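PDB 7EPK: signal recognition particle 54 kDa protein from Aeropyrum pernix, which belongs to the SRP54 family of signal recognition particle proteins, joining a helical bundle, a P-loop nucleotide-binding domain and a helical signal peptide binding domain. Local coordinates for residues Arg314-Val319 against Ser353-Ile358; Ile324-Ile329 against Glu378-Glu383; Arg331-Met336 against Glu368-Trp373; Asp386-Ile391 against Val415-Leu420. All coordinates share one frame; numbering follows the deposited sequence.

Contact 1. Residues Arg314-Val319 against Ser353-Ile358; sequences RAAEDV and SMLASI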
loop_
_atom_site.group_PDB
_atom_site.type_symbol
_atom_site.label_atom_id
_atom_site.label_comp_id
_atom_site.label_asym_id
_atom_site.label_seq_id
_atom_site.Cartn_x
_atom_site.Cartn_y
_atom_site.Cartn_z
ATOM N N ARG A 314 -19.677 -4.915 23.390
ATOM C CA ARG A 314 -19.048 -5.100 24.723
ATOM C C ARG A 314 -19.397 -3.891 25.602
ATOM O O ARG A 314 -19.738 -4.098 26.769
ATOM C CB ARG A 314 -17.536 -5.312 24.596
ATOM C CG ARG A 314 -16.814 -5.347 25.935
ATOM C CD ARG A 314 -15.503 -6.103 25.896
ATOM N NE ARG A 314 -14.441 -5.325 25.281
ATOM C CZ ARG A 314 -13.771 -4.341 25.877
ATOM N NH1 ARG A 314 -14.056 -3.983 27.119
ATOM N NH2 ARG A 314 -12.817 -3.708 25.216
ATOM N N ALA A 315 -19.350 -2.678 25.052
ATOM C CA ALA A 315 -19.545 -1.418 25.806
ATOM C C ALA A 315 -20.965 -1.369 26.381
ATOM O O ALA A 315 -21.094 -1.051 27.576
ATOM C CB ALA A 315 -19.269 -0.234 24.920
ATOM N N ALA A 316 -21.977 -1.658 25.556
ATOM C CA ALA A 316 -23.395 -1.803 25.966
ATOM C C ALA A 316 -23.519 -2.996 26.915
ATOM O O ALA A 316 -24.062 -2.819 28.016
ATOM C CB ALA A 316 -24.287 -1.984 24.767
ATOM N N GLU A 317 -23.024 -4.167 26.507
ATOM C CA GLU A 317 -23.066 -5.394 27.343
ATOM C C GLU A 317 -22.458 -5.081 28.723
ATOM O O GLU A 317 -23.090 -5.436 29.727
ATOM C CB GLU A 317 -22.382 -6.552 26.605
ATOM C CG GLU A 317 -22.421 -7.890 27.339
ATOM C CD GLU A 317 -23.796 -8.415 27.733
ATOM O OE1 GLU A 317 -24.790 -8.034 27.084
ATOM O OE2 GLU A 317 -23.872 -9.205 28.697
ATOM N N ASP A 318 -21.301 -4.405 28.769
ATOM C CA ASP A 318 -20.543 -4.094 30.018
ATOM C C ASP A 318 -21.349 -3.132 30.899
ATOM O O ASP A 318 -21.121 -3.121 32.113
ATOM C CB ASP A 318 -19.137 -3.525 29.750
ATOM C CG ASP A 318 -17.989 -4.385 30.275
ATOM O OD1 ASP A 318 -18.229 -5.170 31.224
ATOM O OD2 ASP A 318 -16.851 -4.258 29.745
ATOM N N VAL A 319 -22.242 -2.337 30.319
ATOM C CA VAL A 319 -23.187 -1.478 31.088
ATOM C C VAL A 319 -24.285 -2.387 31.648
ATOM O O VAL A 319 -24.452 -2.401 32.875
ATOM C CB VAL A 319 -23.760 -0.348 30.215
ATOM C CG1 VAL A 319 -25.048 0.231 30.773
ATOM C CG2 VAL A 319 -22.734 0.750 29.996
ATOM N N SER A 353 -29.234 -2.459 21.392
ATOM C CA SER A 353 -30.701 -2.503 21.149
ATOM C C SER A 353 -31.417 -2.183 22.462
ATOM O O SER A 353 -32.148 -1.177 22.502
ATOM C CB SER A 353 -31.136 -3.841 20.588
ATOM O OG SER A 353 -32.553 -3.941 20.514
ATOM N N MET A 354 -31.161 -2.995 23.496
ATOM C CA MET A 354 -31.844 -2.941 24.817
ATOM C C MET A 354 -31.328 -1.755 25.643
ATOM O O MET A 354 -32.108 -1.240 26.453
ATOM C CB MET A 354 -31.625 -4.230 25.615
ATOM C CG MET A 354 -32.683 -4.458 26.673
ATOM S SD MET A 354 -32.442 -6.033 27.524
ATOM C CE MET A 354 -32.020 -5.480 29.178
ATOM N N LEU A 355 -30.063 -1.356 25.457
ATOM C CA LEU A 355 -29.429 -0.211 26.170
ATOM C C LEU A 355 -30.240 1.056 25.880
ATOM O O LEU A 355 -30.598 1.758 26.846
ATOM C CB LEU A 355 -27.978 -0.041 25.702
ATOM C CG LEU A 355 -26.996 0.632 26.670
ATOM C CD1 LEU A 355 -26.093 1.597 25.918
ATOM C CD2 LEU A 355 -27.685 1.362 27.817
ATOM N N ALA A 356 -30.513 1.314 24.596
ATOM C CA ALA A 356 -31.320 2.455 24.100
ATOM C C ALA A 356 -32.803 2.273 24.471
ATOM O O ALA A 356 -33.492 3.312 24.588
ATOM C CB ALA A 356 -31.129 2.612 22.608
ATOM N N SER A 357 -33.272 1.025 24.664
ATOM C CA SER A 357 -34.679 0.662 25.013
ATOM C C SER A 357 -34.981 0.918 26.503
ATOM O O SER A 357 -36.154 0.742 26.883
ATOM C CB SER A 357 -34.999 -0.769 24.629
ATOM O OG SER A 357 -34.653 -1.672 25.670
ATOM N N ILE A 358 -33.980 1.299 27.315
ATOM C CA ILE A 358 -34.143 1.778 28.724
ATOM C C ILE A 358 -33.931 3.301 28.757
ATOM O O ILE A 358 -34.845 4.018 29.229
ATOM C CB ILE A 358 -33.195 1.027 29.686
ATOM C CG1 ILE A 358 -33.702 -0.385 29.995
ATOM C CG2 ILE A 358 -32.983 1.821 30.972
ATOM C CD1 ILE A 358 -33.286 -1.438 29.008
#

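Contact 2. Residues Ile324-Ile329 against Glu378-Glu383; sequences ITMRTI and ESMTYE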
loop_
_atom_site.group_PDB
_atom_site.type_symbol
_atom_site.label_atom_id
_atom_site.label_comp_id
_atom_site.label_asym_id
_atom_site.label_seq_id
_atom_site.Cartn_x
_atom_site.Cartn_y
_atom_site.Cartn_z
ATOM N N ILE A 324 -20.206 -0.530 34.404
ATOM C CA ILE A 324 -19.881 0.800 33.804
ATOM C C ILE A 324 -18.758 1.483 34.602
ATOM O O ILE A 324 -18.809 1.433 35.855
ATOM C CB ILE A 324 -21.138 1.695 33.701
ATOM C CG1 ILE A 324 -20.853 2.964 32.892
ATOM C CG2 ILE A 324 -21.709 2.025 35.074
ATOM C CD1 ILE A 324 -22.089 3.653 32.344
ATOM N N THR A 325 -17.794 2.080 33.875
ATOM C CA THR A 325 -16.628 2.866 34.370
ATOM C C THR A 325 -16.226 3.927 33.338
ATOM O O THR A 325 -16.838 3.961 32.249
ATOM C CB THR A 325 -15.376 2.011 34.603
ATOM O OG1 THR A 325 -14.957 1.572 33.304
ATOM C CG2 THR A 325 -15.599 0.876 35.588
ATOM N N MET A 326 -15.233 4.765 33.664
ATOM C CA MET A 326 -14.711 5.800 32.733
ATOM C C MET A 326 -14.057 5.117 31.528
ATOM O O MET A 326 -14.091 5.704 30.435
ATOM C CB MET A 326 -13.690 6.712 33.419
ATOM C CG MET A 326 -14.332 7.726 34.370
ATOM S SD MET A 326 -15.727 8.667 33.649
ATOM C CE MET A 326 -16.208 9.622 35.084
ATOM N N ARG A 327 -13.501 3.912 31.713
ATOM C CA ARG A 327 -12.808 3.151 30.638
ATOM C C ARG A 327 -13.862 2.536 29.725
ATOM O O ARG A 327 -13.627 2.521 28.498
ATOM C CB ARG A 327 -11.854 2.104 31.208
ATOM C CG ARG A 327 -10.538 2.712 31.666
ATOM C CD ARG A 327 -9.668 1.816 32.532
ATOM N NE ARG A 327 -8.410 2.487 32.807
ATOM C CZ ARG A 327 -7.360 1.901 33.344
ATOM N NH1 ARG A 327 -6.246 2.584 33.521
ATOM N NH2 ARG A 327 -7.424 0.632 33.716
ATOM N N THR A 328 -14.985 2.093 30.297
ATOM C CA THR A 328 -16.146 1.550 29.542
ATOM C C THR A 328 -16.688 2.655 28.650
ATOM O O THR A 328 -16.778 2.439 27.441
ATOM C CB THR A 328 -17.235 1.040 30.485
ATOM O OG1 THR A 328 -16.699 -0.075 31.196
ATOM C CG2 THR A 328 -18.505 0.650 29.764
ATOM N N ILE A 329 -17.005 3.800 29.257
ATOM C CA ILE A 329 -17.565 5.005 28.565
ATOM C C ILE A 329 -16.570 5.487 27.496
ATOM O O ILE A 329 -16.993 5.801 26.364
ATOM C CB ILE A 329 -17.909 6.125 29.571
ATOM C CG1 ILE A 329 -18.932 5.651 30.603
ATOM C CG2 ILE A 329 -18.369 7.376 28.836
ATOM C CD1 ILE A 329 -19.382 6.734 31.551
ATOM N N GLU A 378 -9.437 11.729 29.167
ATOM C CA GLU A 378 -7.974 11.685 28.912
ATOM C C GLU A 378 -7.230 12.565 29.928
ATOM O O GLU A 378 -6.042 12.297 30.152
ATOM C CB GLU A 378 -7.690 12.060 27.459
ATOM C CG GLU A 378 -8.152 11.019 26.455
ATOM C CD GLU A 378 -8.083 11.483 25.015
ATOM O OE1 GLU A 378 -8.693 10.830 24.142
ATOM O OE2 GLU A 378 -7.420 12.497 24.775
ATOM N N SER A 379 -7.887 13.567 30.527
ATOM C CA SER A 379 -7.266 14.560 31.461
ATOM C C SER A 379 -7.450 14.129 32.930
ATOM O O SER A 379 -6.694 14.620 33.783
ATOM C CB SER A 379 -7.785 15.979 31.215
ATOM O OG SER A 379 -7.441 16.444 29.912
ATOM N N MET A 380 -8.383 13.222 33.221
ATOM C CA MET A 380 -8.542 12.613 34.565
ATOM C C MET A 380 -7.284 11.804 34.919
ATOM O O MET A 380 -6.780 11.121 34.037
ATOM C CB MET A 380 -9.734 11.659 34.566
ATOM C CG MET A 380 -11.035 12.301 34.179
ATOM S SD MET A 380 -12.368 11.146 34.501
ATOM C CE MET A 380 -13.827 12.163 34.306
ATOM N N THR A 381 -6.840 11.826 36.182
ATOM C CA THR A 381 -5.729 10.974 36.702
ATOM C C THR A 381 -6.147 9.502 36.621
ATOM O O THR A 381 -7.353 9.196 36.551
ATOM C CB THR A 381 -5.317 11.301 38.152
ATOM O OG1 THR A 381 -6.225 10.735 39.091
ATOM C CG2 THR A 381 -5.258 12.777 38.468
ATOM N N TYR A 382 -5.181 8.599 36.682
ATOM C CA TYR A 382 -5.453 7.141 36.722
ATOM C C TYR A 382 -6.321 6.816 37.940
ATOM O O TYR A 382 -7.141 5.902 37.838
ATOM C CB TYR A 382 -4.144 6.350 36.711
ATOM C CG TYR A 382 -3.398 6.473 35.410
ATOM C CD1 TYR A 382 -3.887 5.893 34.251
ATOM C CD2 TYR A 382 -2.248 7.228 35.323
ATOM C CE1 TYR A 382 -3.213 6.020 33.044
ATOM C CE2 TYR A 382 -1.571 7.373 34.128
ATOM C CZ TYR A 382 -2.042 6.759 32.982
ATOM O OH TYR A 382 -1.358 6.909 31.806
ATOM N N GLU A 383 -6.107 7.519 39.050
ATOM C CA GLU A 383 -6.888 7.354 40.303
ATOM C C GLU A 383 -8.318 7.838 40.064
ATOM O O GLU A 383 -9.269 7.112 40.389
ATOM C CB GLU A 383 -6.260 8.148 41.443
ATOM C CG GLU A 383 -6.973 7.984 42.769
ATOM C CD GLU A 383 -6.423 8.904 43.839
ATOM O OE1 GLU A 383 -6.769 10.083 43.767
ATOM O OE2 GLU A 383 -5.628 8.457 44.719
#

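Contact 3. Residues Arg331-Met336 against Glu368-Trp373; sequences RQLRAM and EKMKRW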
loop_
_atom_site.group_PDB
_atom_site.type_symbol
_atom_site.label_atom_id
_atom_site.label_comp_id
_atom_site.label_asym_id
_atom_site.label_seq_id
_atom_site.Cartn_x
_atom_site.Cartn_y
_atom_site.Cartn_z
ATOM N N ARG A 331 -14.363 3.738 25.841
ATOM C CA ARG A 331 -14.339 2.725 24.755
ATOM C C ARG A 331 -15.658 2.813 23.990
ATOM O O ARG A 331 -15.634 2.666 22.740
ATOM C CB ARG A 331 -14.138 1.306 25.302
ATOM C CG ARG A 331 -12.704 0.988 25.700
ATOM C CD ARG A 331 -12.499 -0.487 26.010
ATOM N NE ARG A 331 -11.279 -0.698 26.787
ATOM C CZ ARG A 331 -11.215 -0.784 28.115
ATOM N NH1 ARG A 331 -10.045 -0.946 28.713
ATOM N NH2 ARG A 331 -12.317 -0.712 28.843
ATOM N N GLN A 332 -16.751 3.030 24.733
ATOM C CA GLN A 332 -18.126 3.217 24.206
ATOM C C GLN A 332 -18.142 4.417 23.255
ATOM O O GLN A 332 -18.627 4.251 22.139
ATOM C CB GLN A 332 -19.105 3.413 25.359
ATOM C CG GLN A 332 -20.561 3.496 24.914
ATOM C CD GLN A 332 -21.463 3.760 26.091
ATOM O OE1 GLN A 332 -21.509 2.977 27.042
ATOM N NE2 GLN A 332 -22.144 4.895 26.042
ATOM N N LEU A 333 -17.602 5.564 23.671
ATOM C CA LEU A 333 -17.611 6.813 22.862
ATOM C C LEU A 333 -16.766 6.587 21.609
ATOM O O LEU A 333 -17.300 6.812 20.498
ATOM C CB LEU A 333 -17.086 7.993 23.688
ATOM C CG LEU A 333 -17.918 8.350 24.923
ATOM C CD1 LEU A 333 -17.174 9.306 25.848
ATOM C CD2 LEU A 333 -19.262 8.926 24.524
ATOM N N ARG A 334 -15.512 6.143 21.772
ATOM C CA ARG A 334 -14.607 5.824 20.633
ATOM C C ARG A 334 -15.387 5.010 19.599
ATOM O O ARG A 334 -15.402 5.401 18.435
ATOM C CB ARG A 334 -13.375 5.033 21.066
ATOM C CG ARG A 334 -12.449 4.678 19.907
ATOM C CD ARG A 334 -11.167 3.971 20.327
ATOM N NE ARG A 334 -10.890 2.805 19.493
ATOM C CZ ARG A 334 -11.626 1.688 19.460
ATOM N NH1 ARG A 334 -12.714 1.559 20.209
ATOM N NH2 ARG A 334 -11.269 0.697 18.661
ATOM N N ALA A 335 -16.041 3.938 20.046
ATOM C CA ALA A 335 -16.828 3.001 19.209
ATOM C C ALA A 335 -17.947 3.757 18.477
ATOM O O ALA A 335 -18.055 3.619 17.240
ATOM C CB ALA A 335 -17.370 1.870 20.061
ATOM N N MET A 336 -18.745 4.526 19.217
ATOM C CA MET A 336 -19.910 5.289 18.691
ATOM C C MET A 336 -19.440 6.320 17.654
ATOM O O MET A 336 -20.034 6.368 16.543
ATOM C CB MET A 336 -20.636 6.010 19.829
ATOM C CG MET A 336 -21.331 5.076 20.781
ATOM S SD MET A 336 -21.921 5.974 22.212
ATOM C CE MET A 336 -23.397 6.701 21.508
ATOM N N GLU A 368 -19.508 16.015 18.682
ATOM C CA GLU A 368 -18.728 16.960 19.516
ATOM C C GLU A 368 -18.847 16.550 20.983
ATOM O O GLU A 368 -17.806 16.606 21.659
ATOM C CB GLU A 368 -19.166 18.414 19.302
ATOM C CG GLU A 368 -18.302 19.174 18.302
ATOM C CD GLU A 368 -16.796 19.007 18.464
ATOM O OE1 GLU A 368 -16.304 18.956 19.638
ATOM O OE2 GLU A 368 -16.115 18.912 17.412
ATOM N N LYS A 369 -20.043 16.153 21.447
ATOM C CA LYS A 369 -20.305 15.858 22.888
ATOM C C LYS A 369 -19.491 14.625 23.313
ATOM O O LYS A 369 -18.932 14.625 24.443
ATOM C CB LYS A 369 -21.798 15.662 23.171
ATOM C CG LYS A 369 -22.131 15.413 24.639
ATOM C CD LYS A 369 -23.554 15.787 25.045
ATOM C CE LYS A 369 -23.692 17.183 25.628
ATOM N NZ LYS A 369 -24.083 18.188 24.608
ATOM N N MET A 370 -19.397 13.631 22.426
ATOM C CA MET A 370 -18.522 12.446 22.607
ATOM C C MET A 370 -17.054 12.883 22.572
ATOM O O MET A 370 -16.304 12.430 23.454
ATOM C CB MET A 370 -18.792 11.386 21.535
ATOM C CG MET A 370 -20.200 10.798 21.623
ATOM S SD MET A 370 -20.453 9.354 20.571
ATOM C CE MET A 370 -22.120 9.581 19.954
ATOM N N LYS A 371 -16.668 13.755 21.632
ATOM C CA LYS A 371 -15.252 14.193 21.435
ATOM C C LYS A 371 -14.781 14.984 22.660
ATOM O O LYS A 371 -13.582 14.896 22.996
ATOM C CB LYS A 371 -15.091 15.022 20.153
ATOM C CG LYS A 371 -13.658 15.348 19.733
ATOM C CD LYS A 371 -13.282 16.818 19.894
ATOM C CE LYS A 371 -11.984 17.212 19.211
ATOM N NZ LYS A 371 -12.118 17.260 17.733
ATOM N N ARG A 372 -15.682 15.740 23.289
ATOM C CA ARG A 372 -15.357 16.580 24.474
ATOM C C ARG A 372 -15.209 15.637 25.669
ATOM O O ARG A 372 -14.238 15.777 26.438
ATOM C CB ARG A 372 -16.445 17.631 24.761
ATOM C CG ARG A 372 -16.458 18.860 23.851
ATOM C CD ARG A 372 -17.317 19.988 24.426
ATOM N NE ARG A 372 -18.681 19.590 24.789
ATOM C CZ ARG A 372 -19.729 19.579 23.964
ATOM N NH1 ARG A 372 -19.595 19.946 22.700
ATOM N NH2 ARG A 372 -20.908 19.178 24.404
ATOM N N TRP A 373 -16.154 14.705 25.805
ATOM C CA TRP A 373 -16.177 13.701 26.894
ATOM C C TRP A 373 -14.900 12.867 26.852
ATOM O O TRP A 373 -14.367 12.584 27.937
ATOM C CB TRP A 373 -17.438 12.849 26.785
ATOM C CG TRP A 373 -18.634 13.566 27.313
ATOM C CD1 TRP A 373 -18.712 14.887 27.641
ATOM C CD2 TRP A 373 -19.935 13.008 27.565
ATOM N NE1 TRP A 373 -19.967 15.190 28.088
ATOM C CE2 TRP A 373 -20.743 14.058 28.049
ATOM C CE3 TRP A 373 -20.504 11.732 27.429
ATOM C CZ2 TRP A 373 -22.081 13.859 28.410
ATOM C CZ3 TRP A 373 -21.824 11.536 27.787
ATOM C CH2 TRP A 373 -22.602 12.589 28.270
#

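Contact 4. Residues Asp386-Ile391 against Val415-Leu420; sequences DRPEII and VYYKNL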
loop_
_atom_site.group_PDB
_atom_site.type_symbol
_atom_site.label_atom_id
_atom_site.label_comp_id
_atom_site.label_asym_id
_atom_site.label_seq_id
_atom_site.Cartn_x
_atom_site.Cartn_y
_atom_site.Cartn_z
ATOM N N ASP A 386 -10.350 5.493 37.999
ATOM C CA ASP A 386 -10.743 4.307 38.801
ATOM C C ASP A 386 -11.931 4.664 39.680
ATOM O O ASP A 386 -12.844 3.853 39.779
ATOM C CB ASP A 386 -9.601 3.819 39.692
ATOM C CG ASP A 386 -9.941 2.506 40.361
ATOM O OD1 ASP A 386 -10.659 1.702 39.731
ATOM O OD2 ASP A 386 -9.494 2.305 41.498
ATOM N N ARG A 387 -11.856 5.833 40.308
ATOM C CA ARG A 387 -12.811 6.320 41.323
ATOM C C ARG A 387 -13.265 7.718 40.910
ATOM O O ARG A 387 -12.784 8.723 41.425
ATOM C CB ARG A 387 -12.113 6.293 42.689
ATOM C CG ARG A 387 -11.960 4.900 43.293
ATOM C CD ARG A 387 -11.046 4.891 44.502
ATOM N NE ARG A 387 -11.516 5.801 45.541
ATOM C CZ ARG A 387 -10.737 6.577 46.302
ATOM N NH1 ARG A 387 -9.416 6.571 46.173
ATOM N NH2 ARG A 387 -11.285 7.363 47.211
ATOM N N PRO A 388 -14.183 7.852 39.938
ATOM C CA PRO A 388 -14.588 9.180 39.481
ATOM C C PRO A 388 -15.412 9.952 40.531
ATOM O O PRO A 388 -15.586 11.142 40.366
ATOM C CB PRO A 388 -15.387 8.862 38.208
ATOM C CG PRO A 388 -15.955 7.480 38.462
ATOM C CD PRO A 388 -14.863 6.759 39.229
ATOM N N GLU A 389 -15.898 9.263 41.573
ATOM C CA GLU A 389 -16.653 9.836 42.732
ATOM C C GLU A 389 -15.741 10.735 43.579
ATOM O O GLU A 389 -16.268 11.627 44.268
ATOM C CB GLU A 389 -17.255 8.736 43.616
ATOM C CG GLU A 389 -16.352 7.522 43.843
ATOM C CD GLU A 389 -16.463 6.399 42.812
ATOM O OE1 GLU A 389 -17.241 6.538 41.824
ATOM O OE2 GLU A 389 -15.773 5.372 42.992
ATOM N N ILE A 390 -14.428 10.497 43.516
ATOM C CA ILE A 390 -13.356 11.308 44.162
ATOM C C ILE A 390 -13.393 12.733 43.610
ATOM O O ILE A 390 -12.952 13.621 44.340
ATOM C CB ILE A 390 -11.982 10.617 43.958
ATOM C CG1 ILE A 390 -11.631 9.711 45.145
ATOM C CG2 ILE A 390 -10.848 11.589 43.643
ATOM C CD1 ILE A 390 -11.830 10.349 46.514
ATOM N N ILE A 391 -13.883 12.921 42.380
ATOM C CA ILE A 391 -13.840 14.209 41.619
ATOM C C ILE A 391 -14.725 15.232 42.331
ATOM O O ILE A 391 -15.952 15.165 42.163
ATOM C CB ILE A 391 -14.265 14.021 40.147
ATOM C CG1 ILE A 391 -13.298 13.102 39.394
ATOM C CG2 ILE A 391 -14.412 15.372 39.463
ATOM C CD1 ILE A 391 -13.640 12.869 37.930
ATOM N N VAL A 415 -22.686 12.926 35.572
ATOM C CA VAL A 415 -24.129 12.568 35.740
ATOM C C VAL A 415 -24.415 11.352 34.855
ATOM O O VAL A 415 -25.051 10.402 35.366
ATOM C CB VAL A 415 -25.076 13.745 35.423
ATOM C CG1 VAL A 415 -26.546 13.342 35.461
ATOM C CG2 VAL A 415 -24.840 14.912 36.366
ATOM N N TYR A 416 -23.944 11.389 33.601
ATOM C CA TYR A 416 -24.145 10.336 32.567
ATOM C C TYR A 416 -23.694 9.008 33.158
ATOM O O TYR A 416 -24.502 8.048 33.245
ATOM C CB TYR A 416 -23.374 10.649 31.281
ATOM C CG TYR A 416 -23.537 9.632 30.180
ATOM C CD1 TYR A 416 -24.623 9.681 29.320
ATOM C CD2 TYR A 416 -22.605 8.622 29.992
ATOM C CE1 TYR A 416 -24.784 8.751 28.307
ATOM C CE2 TYR A 416 -22.753 7.684 28.986
ATOM C CZ TYR A 416 -23.843 7.756 28.137
ATOM O OH TYR A 416 -24.007 6.848 27.138
ATOM N N TYR A 417 -22.445 8.993 33.613
ATOM C CA TYR A 417 -21.851 7.861 34.360
ATOM C C TYR A 417 -22.854 7.447 35.446
ATOM O O TYR A 417 -23.386 6.336 35.341
ATOM C CB TYR A 417 -20.442 8.247 34.819
ATOM C CG TYR A 417 -19.892 7.421 35.950
ATOM C CD1 TYR A 417 -19.310 6.185 35.738
ATOM C CD2 TYR A 417 -19.978 7.878 37.252
ATOM C CE1 TYR A 417 -18.825 5.430 36.796
ATOM C CE2 TYR A 417 -19.496 7.141 38.318
ATOM C CZ TYR A 417 -18.911 5.915 38.091
ATOM O OH TYR A 417 -18.412 5.247 39.167
ATOM N N LYS A 418 -23.170 8.328 36.406
ATOM C CA LYS A 418 -24.065 8.000 37.558
ATOM C C LYS A 418 -25.423 7.535 37.028
ATOM O O LYS A 418 -25.929 6.509 37.518
ATOM C CB LYS A 418 -24.282 9.188 38.502
ATOM C CG LYS A 418 -23.042 9.714 39.219
ATOM C CD LYS A 418 -23.212 11.151 39.710
ATOM C CE LYS A 418 -21.937 11.837 40.158
ATOM N NZ LYS A 418 -22.159 13.289 40.365
ATOM N N ASN A 419 -25.985 8.263 36.062
ATOM C CA ASN A 419 -27.370 8.034 35.576
ATOM C C ASN A 419 -27.428 6.645 34.929
ATOM O O ASN A 419 -28.362 5.890 35.254
ATOM C CB ASN A 419 -27.859 9.167 34.666
ATOM C CG ASN A 419 -29.316 9.506 34.897
ATOM O OD1 ASN A 419 -30.198 8.694 34.624
ATOM N ND2 ASN A 419 -29.575 10.699 35.406
ATOM N N LEU A 420 -26.458 6.304 34.076
ATOM C CA LEU A 420 -26.372 4.952 33.469
ATOM C C LEU A 420 -26.311 3.941 34.607
ATOM O O LEU A 420 -27.142 3.023 34.608
ATOM C CB LEU A 420 -25.152 4.831 32.548
ATOM C CG LEU A 420 -25.410 5.070 31.057
ATOM C CD1 LEU A 420 -26.229 3.931 30.458
ATOM C CD2 LEU A 420 -26.105 6.410 30.810
#

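Contact 1. Residues Arg314-Val319 against Ser353-Ile358
Leu355 carries its CG anti to the backbone N (chi1 -155°), a torsion that sends the forked end of the side chain toward Ala316 and Val319. On the other helix Val319 has CG1 likewise anti to its own N (chi1 160°), and this is the branch that meets the leucine. The two methyls of Leu355 divide the work. CD1 reaches the CB of Ala316 at 4.2 Å, while CD2 lies 4.1 Å from CG1 of Val319, the valine and leucine side chains crossing at roughly a right angle. The CA atoms of Ala316 and Leu355 are 6.2 Å apart, and the small alanine is consistent with this close approach of the backbones, one turn before the bulkier valine. In the fold, this joins the C-terminal part of the long helix 293-320 to the short helix 350-356, beside helix 409-423 of the all-helical signal peptide binding region. The contact is wholly apolar and modest in extent, burying 117 Å² in all, yet all three touching residues are buried. Leu420 of helix 409-423 packs against both Val319 and Leu355, and Leu363 also touches Leu355. The other branch of Val319, CG2, is turned toward Ile324 and Gln332.

Contact 2. Residues Ile324-Ile329 against Glu378-Glu383
Met380 and Tyr382 carry the second segment's side of this contact, meeting Met326 and Arg327 at the start of helix 326-337. Ahead of them, Glu378 is anchored on the same partner helix, its OE1 hydrogen-bonded to the hydroxyl of Tyr330. Met380 lies in the turn between helices 367-379 and 382-386, and its side chain runs extended beyond CG to Met326. Its SD lies 3.9 Å from CG of Met326, and its CE 3.6 Å from the Met326 CE. Met326 is instead bent at chi2 (-50°) and crosses it at about a right angle, the two thioethers touching along several atoms. Thr381 then occupies the N-cap of helix 382-386, with OG1 accepting from the backbone N of Glu384. Tyr382, in the first turn of that helix, offers a ring edge: CD1 is 4.1 Å from NH1 of the extended Arg327. Guanidinium and ring planes stand 78° apart, edge against edge, which excludes a cation-pi stack over the ring face. Facing these residues, Thr325 N-caps helix 326-337, its OG1 accepting from the backbone N of Thr328 at 3.1 Å. Within the helical signal peptide binding region the methionine pair is buried among several helices, with Leu385 of helix 382-386 touching both members, Leu414 of helix 409-423 beside Met326, and Ile399 of helix 393-402 beside Met380.

Contact 3. Residues Arg331-Met336 against Glu368-Trp373
Leu333 and Met370 mark the nearest point of the two helical backbones, with their CA atoms 5.7 Å apart. The segments 331-336 and 368-373 run roughly antiparallel, at 143° between their N-to-C directions, and their axes approach to 9.6 Å. Leu333 splits its branches: CD2 rests on CG of Met370 at 3.6 Å, and CD1 reaches CB of Trp373 at 3.7 Å. One turn on, Met336 takes the far end of the Met370 chain. The CB of Met336 lies against the Met370 SD, and the two CE methyls are 3.5 Å apart; both chains bend at chi3 and cross near a right angle. Leu365 packs on Leu333, Met370 and Trp373, while Leu312 of helix 293-320 adjoins Met336. Within the signal peptide binding region, segments 331-336 and 368-373 thus meet through aliphatic and thioether groups, implying that cohesion between these two segments comes from burial and shape rather than from directional polar bonds.

Contact 4. Residues Asp386-Ile391 against Val415-Leu420
Apolar packing is centred on Pro388 and Tyr417. The proline lays its CG over one face of the tyrosine ring, toward the hydroxyl end, with CG 3.4 Å from CZ and 3.6 Å from CE2. CD of Pro388 sits close to the hydroxyl oxygen too. Tyr417 reaches this place because its CG stands anti to the backbone N (chi1 160°), projecting the ring from helix 409-423. The contact joins the loop between helices 382-386 and 393-402 to helix 409-423 in the signal peptide binding region; the 3-10 turn 388-390 holds Pro388 and Glu389, and the proline points to Tyr417 while the glutamate reaches it by its carboxylate. Met326 of helix 326-337 packs on the same proline, and Ile329 of that helix touches the tyrosine. The polar interaction comes at the ring's edge. Tyr417 OH donates to OE1 of Glu389 at 3.2 Å, using the syn lone pair of that oxygen, with the carboxylate only 26° from the ring plane. Glu389 bends at chi2 (-89°), folding its carboxylate back toward the tyrosine. The same hydroxyl is also hydrogen-bonded to NZ of Lys421, one helical turn further on, and therefore has two polar partners.

All four contacts lie in the helical C-terminal part of the chain, whereas the GDP pocket is built from residues between 104 and 273, so none of them lines it. Contacts 2 and 4 are the nearest pair, with centres about 9 Å apart; they touch where Met326 packs on Pro388 and Met380 CE lies 3.7 Å from Ile391 CD1. Contacts 2 and 3, about 12 Å apart between centres, share helices 326-337 and 367-379. Contact 3 joins contact 4 through a probable hydrogen bond from Gln332 NE2 to Tyr416 OH and the packing of Trp373 on Tyr416. Contact 1 meets contact 4 through Leu420, contact 2 through Ile324 and Thr328, and contact 3, centres about 15 Å apart, where Ala315 CB packs on Gln332 CB at 3.7 Å.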